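Local coordinates for uncharacterized protein (PDB 5BMT) that is of unknown function but joins an OB-family N-terminal region to what is probably an immunoglobulin-like beta domain, as a probable lipoprotein of a gut bacterium, at residues S95-G106 against Y210-I221. Residues are numbered along the deposited sequence; the frame is centred on the assembly and turned at random.
Sequences SMALDNELLLSG and YPLTFNADSTKI
The end of a beta hairpin in what is probably the immunoglobulin-like part of the chain, strand 203-214 turning through the type I turn Asn215-Ser218 into strand 221-233, is flanked by the irregular segment 95-106, whose Met96 makes a single backbone bridge with Lys220. Backbone hydrogen bonds run from Ile221 N to Ser95 O and from Ala97 N to Thr219 O, both 2.8 Å. A water donates to Thr219 O and Ala97 O, giving Thr219 O a second donor. Beside the bridge, the selenomethionine Met96, bent at chi2 and chi3, crosses Lys220 obliquely, SE 3.7 Å from Lys220 CG and from Lys220 CE. Farther along, Leu104 N meets Pro211 O at 2.9 Å, and another water donates to Leu104 O and Leu212 O. Tyr210 CG sits between its backbone N and carbonyl carbon (chi1 55°), which turns the ring against segment 95-106: CD1 packs on Leu104 CB at 3.6 Å, and Gly106 N lies over one face. With the ring of Tyr210 cut back to an alanine, Leu104 CB and the Gly106 backbone would probably lose their aromatic cover, opening a gap beside the segment. Glu101 stretches across Pro211 and Ile221, resting its carboxylate on Pro211 CG and Ile221 CD1; OE1 accepts from Leu98 N within the type II turn Leu98-Glu101, and OE2 is salt-bridged to Arg162 of strand 153-167. Glu101 O lies at the edge of the Phe214 ring, in its plane, while Leu103 covers one face in a CH-pi contact, CD2 3.6 Å from the ring centroid and 4° off the normal.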
loop_
_atom_site.group_PDB
_atom_site.type_symbol
_atom_site.label_atom_id
_atom_site.label_comp_id
_atom_site.label_asym_id
_atom_site.label_seq_id
_atom_site.Cartn_x
_atom_site.Cartn_y
_atom_site.Cartn_z
ATOM N N SER A 95 -24.053 -0.062 2.804
ATOM C CA SER A 95 -23.864 -1.153 3.764
ATOM C C SER A 95 -24.283 -2.525 3.237
ATOM O O SER A 95 -24.013 -3.526 3.903
ATOM C CB SER A 95 -24.603 -0.853 5.060
ATOM O OG SER A 95 -23.984 0.238 5.717
HETATM N N MSE A 96 -24.926 -2.605 2.053
HETATM C CA MSE A 96 -25.302 -3.923 1.536
HETATM C C MSE A 96 -24.067 -4.790 1.300
HETATM O O MSE A 96 -23.091 -4.309 0.708
HETATM C CB MSE A 96 -26.102 -3.817 0.235
HETATM C CG MSE A 96 -27.419 -3.038 0.375
HETATM SE SE MSE A 96 -28.668 -3.751 1.728
HETATM C CE MSE A 96 -28.782 -5.646 1.100
ATOM N N ALA A 97 -24.113 -6.062 1.736
ATOM C CA ALA A 97 -22.974 -6.954 1.517
ATOM C C ALA A 97 -22.819 -7.265 0.022
ATOM O O ALA A 97 -23.806 -7.437 -0.705
ATOM C CB ALA A 97 -23.151 -8.250 2.312
ATOM N N LEU A 98 -21.573 -7.319 -0.433
ATOM C CA LEU A 98 -21.236 -7.704 -1.789
ATOM C C LEU A 98 -21.355 -9.201 -1.911
ATOM O O LEU A 98 -21.281 -9.899 -0.896
ATOM C CB LEU A 98 -19.784 -7.280 -2.097
ATOM C CG LEU A 98 -19.471 -5.792 -1.938
ATOM C CD1 LEU A 98 -18.026 -5.536 -2.195
ATOM C CD2 LEU A 98 -20.353 -4.919 -2.847
ATOM N N ASP A 99 -21.503 -9.721 -3.137
ATOM C CA ASP A 99 -21.520 -11.171 -3.300
ATOM C C ASP A 99 -20.171 -11.725 -2.833
ATOM O O ASP A 99 -19.130 -11.133 -3.145
ATOM C CB ASP A 99 -21.770 -11.558 -4.762
ATOM C CG ASP A 99 -23.127 -11.161 -5.329
ATOM O OD1 ASP A 99 -24.095 -11.026 -4.534
ATOM O OD2 ASP A 99 -23.234 -11.032 -6.568
ATOM N N ASN A 100 -20.202 -12.793 -2.005
ATOM C CA ASN A 100 -19.005 -13.475 -1.494
ATOM C C ASN A 100 -18.131 -12.530 -0.643
ATOM O O ASN A 100 -16.927 -12.737 -0.546
ATOM C CB ASN A 100 -18.175 -14.084 -2.656
ATOM C CG ASN A 100 -18.970 -15.070 -3.477
ATOM O OD1 ASN A 100 -19.123 -14.929 -4.693
ATOM N ND2 ASN A 100 -19.563 -16.031 -2.813
ATOM N N GLU A 101 -18.741 -11.506 -0.032
ATOM C CA GLU A 101 -17.978 -10.568 0.779
ATOM C C GLU A 101 -17.345 -11.248 1.992
ATOM O O GLU A 101 -17.945 -12.141 2.599
ATOM C CB GLU A 101 -18.849 -9.394 1.239
ATOM C CG GLU A 101 -18.018 -8.309 1.917
ATOM C CD GLU A 101 -18.528 -6.889 1.892
ATOM O OE1 GLU A 101 -19.714 -6.669 1.560
ATOM O OE2 GLU A 101 -17.727 -5.988 2.213
ATOM N N LEU A 102 -16.137 -10.779 2.359
ATOM C CA LEU A 102 -15.419 -11.258 3.536
ATOM C C LEU A 102 -15.288 -10.173 4.576
ATOM O O LEU A 102 -15.054 -9.007 4.231
ATOM C CB LEU A 102 -13.997 -11.675 3.124
ATOM C CG LEU A 102 -13.922 -12.799 2.117
ATOM C CD1 LEU A 102 -12.510 -12.921 1.585
ATOM C CD2 LEU A 102 -14.352 -14.143 2.736
ATOM N N LEU A 103 -15.331 -10.552 5.847
ATOM C CA LEU A 103 -15.030 -9.625 6.924
ATOM C C LEU A 103 -13.522 -9.520 7.050
ATOM O O LEU A 103 -12.796 -10.507 6.803
ATOM C CB LEU A 103 -15.602 -10.121 8.250
ATOM C CG LEU A 103 -17.096 -10.220 8.287
ATOM C CD1 LEU A 103 -17.554 -10.853 9.626
ATOM C CD2 LEU A 103 -17.756 -8.846 8.068
ATOM N N LEU A 104 -13.053 -8.364 7.484
ATOM C CA LEU A 104 -11.619 -8.139 7.707
ATOM C C LEU A 104 -11.356 -7.895 9.188
ATOM O O LEU A 104 -12.281 -7.586 9.949
ATOM C CB LEU A 104 -11.152 -6.933 6.881
ATOM C CG LEU A 104 -10.817 -7.170 5.398
ATOM C CD1 LEU A 104 -12.046 -7.376 4.564
ATOM C CD2 LEU A 104 -10.153 -5.921 4.832
ATOM N N SER A 105 -10.083 -7.990 9.583
ATOM C CA SER A 105 -9.677 -7.781 10.979
ATOM C C SER A 105 -8.514 -6.768 11.100
ATOM O O SER A 105 -7.928 -6.620 12.173
ATOM C CB SER A 105 -9.280 -9.119 11.588
ATOM O OG SER A 105 -8.144 -9.657 10.928
ATOM N N GLY A 106 -8.237 -6.034 10.030
ATOM C CA GLY A 106 -7.169 -5.041 9.978
ATOM C C GLY A 106 -7.006 -4.558 8.559
ATOM O O GLY A 106 -7.423 -5.256 7.611
ATOM N N TYR A 210 -13.031 -0.806 7.212
ATOM C CA TYR A 210 -13.273 -2.116 6.648
ATOM C C TYR A 210 -14.401 -2.813 7.408
ATOM O O TYR A 210 -14.627 -2.498 8.575
ATOM C CB TYR A 210 -11.975 -2.981 6.723
ATOM C CG TYR A 210 -11.399 -3.104 8.124
ATOM C CD1 TYR A 210 -11.838 -4.096 8.995
ATOM C CD2 TYR A 210 -10.421 -2.224 8.575
ATOM C CE1 TYR A 210 -11.313 -4.212 10.281
ATOM C CE2 TYR A 210 -9.888 -2.324 9.860
ATOM C CZ TYR A 210 -10.335 -3.326 10.710
ATOM O OH TYR A 210 -9.821 -3.458 11.982
ATOM N N PRO A 211 -15.081 -3.785 6.798
ATOM C CA PRO A 211 -16.182 -4.468 7.517
ATOM C C PRO A 211 -15.644 -5.354 8.642
ATOM O O PRO A 211 -14.783 -6.205 8.425
ATOM C CB PRO A 211 -16.853 -5.318 6.425
ATOM C CG PRO A 211 -16.433 -4.715 5.137
ATOM C CD PRO A 211 -15.013 -4.205 5.387
ATOM N N LEU A 212 -16.238 -5.203 9.832
ATOM C CA LEU A 212 -15.834 -5.954 11.017
ATOM C C LEU A 212 -16.855 -7.046 11.342
ATOM O O LEU A 212 -16.471 -8.144 11.761
ATOM C CB LEU A 212 -15.722 -4.966 12.177
ATOM C CG LEU A 212 -15.040 -5.418 13.429
ATOM C CD1 LEU A 212 -13.517 -5.787 13.152
ATOM C CD2 LEU A 212 -15.074 -4.276 14.460
ATOM N N THR A 213 -18.154 -6.736 11.219
ATOM C CA THR A 213 -19.185 -7.754 11.457
ATOM C C THR A 213 -20.302 -7.613 10.447
ATOM O O THR A 213 -20.532 -6.514 9.936
ATOM C CB THR A 213 -19.807 -7.683 12.881
ATOM O OG1 THR A 213 -20.550 -6.468 13.037
ATOM C CG2 THR A 213 -18.788 -7.873 14.009
ATOM N N PHE A 214 -21.010 -8.702 10.187
ATOM C CA PHE A 214 -22.226 -8.668 9.374
ATOM C C PHE A 214 -23.451 -8.580 10.287
ATOM O O PHE A 214 -23.364 -8.861 11.500
ATOM C CB PHE A 214 -22.374 -9.956 8.538
ATOM C CG PHE A 214 -21.403 -10.165 7.409
ATOM C CD1 PHE A 214 -21.353 -9.276 6.339
ATOM C CD2 PHE A 214 -20.612 -11.304 7.358
ATOM C CE1 PHE A 214 -20.474 -9.489 5.272
ATOM C CE2 PHE A 214 -19.787 -11.552 6.265
ATOM C CZ PHE A 214 -19.695 -10.628 5.246
ATOM N N ASN A 215 -24.609 -8.279 9.691
ATOM C CA ASN A 215 -25.874 -8.388 10.422
ATOM C C ASN A 215 -26.191 -9.916 10.553
ATOM O O ASN A 215 -25.422 -10.753 10.071
ATOM C CB ASN A 215 -26.978 -7.599 9.724
ATOM C CG ASN A 215 -27.333 -8.077 8.334
ATOM O OD1 ASN A 215 -26.662 -8.932 7.743
ATOM N ND2 ASN A 215 -28.406 -7.528 7.780
ATOM N N ALA A 216 -27.302 -10.281 11.200
ATOM C CA ALA A 216 -27.650 -11.678 11.484
ATOM C C ALA A 216 -27.652 -12.612 10.266
ATOM O O ALA A 216 -27.208 -13.756 10.402
ATOM C CB ALA A 216 -29.008 -11.744 12.166
ATOM N N ASP A 217 -28.123 -12.154 9.089
ATOM C CA ASP A 217 -28.201 -13.044 7.921
ATOM C C ASP A 217 -27.132 -12.742 6.854
ATOM O O ASP A 217 -27.241 -13.206 5.715
ATOM C CB ASP A 217 -29.622 -13.002 7.309
ATOM C CG ASP A 217 -30.083 -11.652 6.798
ATOM O OD1 ASP A 217 -29.309 -10.672 6.916
ATOM O OD2 ASP A 217 -31.219 -11.573 6.281
ATOM N N SER A 218 -26.085 -11.972 7.231
ATOM C CA SER A 218 -24.968 -11.617 6.363
ATOM C C SER A 218 -25.400 -10.892 5.057
ATOM O O SER A 218 -24.724 -11.004 4.032
ATOM C CB SER A 218 -24.114 -12.847 6.043
ATOM O OG SER A 218 -23.607 -13.432 7.232
ATOM N N THR A 219 -26.473 -10.090 5.113
ATOM C CA THR A 219 -26.892 -9.321 3.933
ATOM C C THR A 219 -26.366 -7.875 3.981
ATOM O O THR A 219 -26.418 -7.165 2.974
ATOM C CB THR A 219 -28.416 -9.316 3.785
ATOM O OG1 THR A 219 -29.011 -8.827 4.989
ATOM C CG2 THR A 219 -28.973 -10.689 3.413
ATOM N N LYS A 220 -25.905 -7.422 5.166
ATOM C CA LYS A 220 -25.392 -6.065 5.350
ATOM C C LYS A 220 -24.205 -6.060 6.281
ATOM O O LYS A 220 -24.055 -6.968 7.105
ATOM C CB LYS A 220 -26.463 -5.148 5.971
ATOM C CG LYS A 220 -27.728 -4.929 5.158
ATOM C CD LYS A 220 -28.632 -3.958 5.914
ATOM C CE LYS A 220 -29.902 -3.624 5.175
ATOM N NZ LYS A 220 -30.606 -2.468 5.795
ATOM N N ILE A 221 -23.371 -5.014 6.172
ATOM C CA ILE A 221 -22.291 -4.803 7.123
ATOM C C ILE A 221 -22.906 -4.144 8.346
ATOM O O ILE A 221 -23.557 -3.097 8.209
ATOM C CB ILE A 221 -21.161 -3.929 6.523
ATOM C CG1 ILE A 221 -20.651 -4.486 5.173
ATOM C CG2 ILE A 221 -20.029 -3.729 7.551
ATOM C CD1 ILE A 221 -20.261 -5.959 5.134
HETATM O O HOH W 1 -23.130 -0.412 8.219
HETATM O O HOH W 2 -26.575 -8.190 0.463
HETATM O O HOH W 3 -13.945 -9.022 11.615
#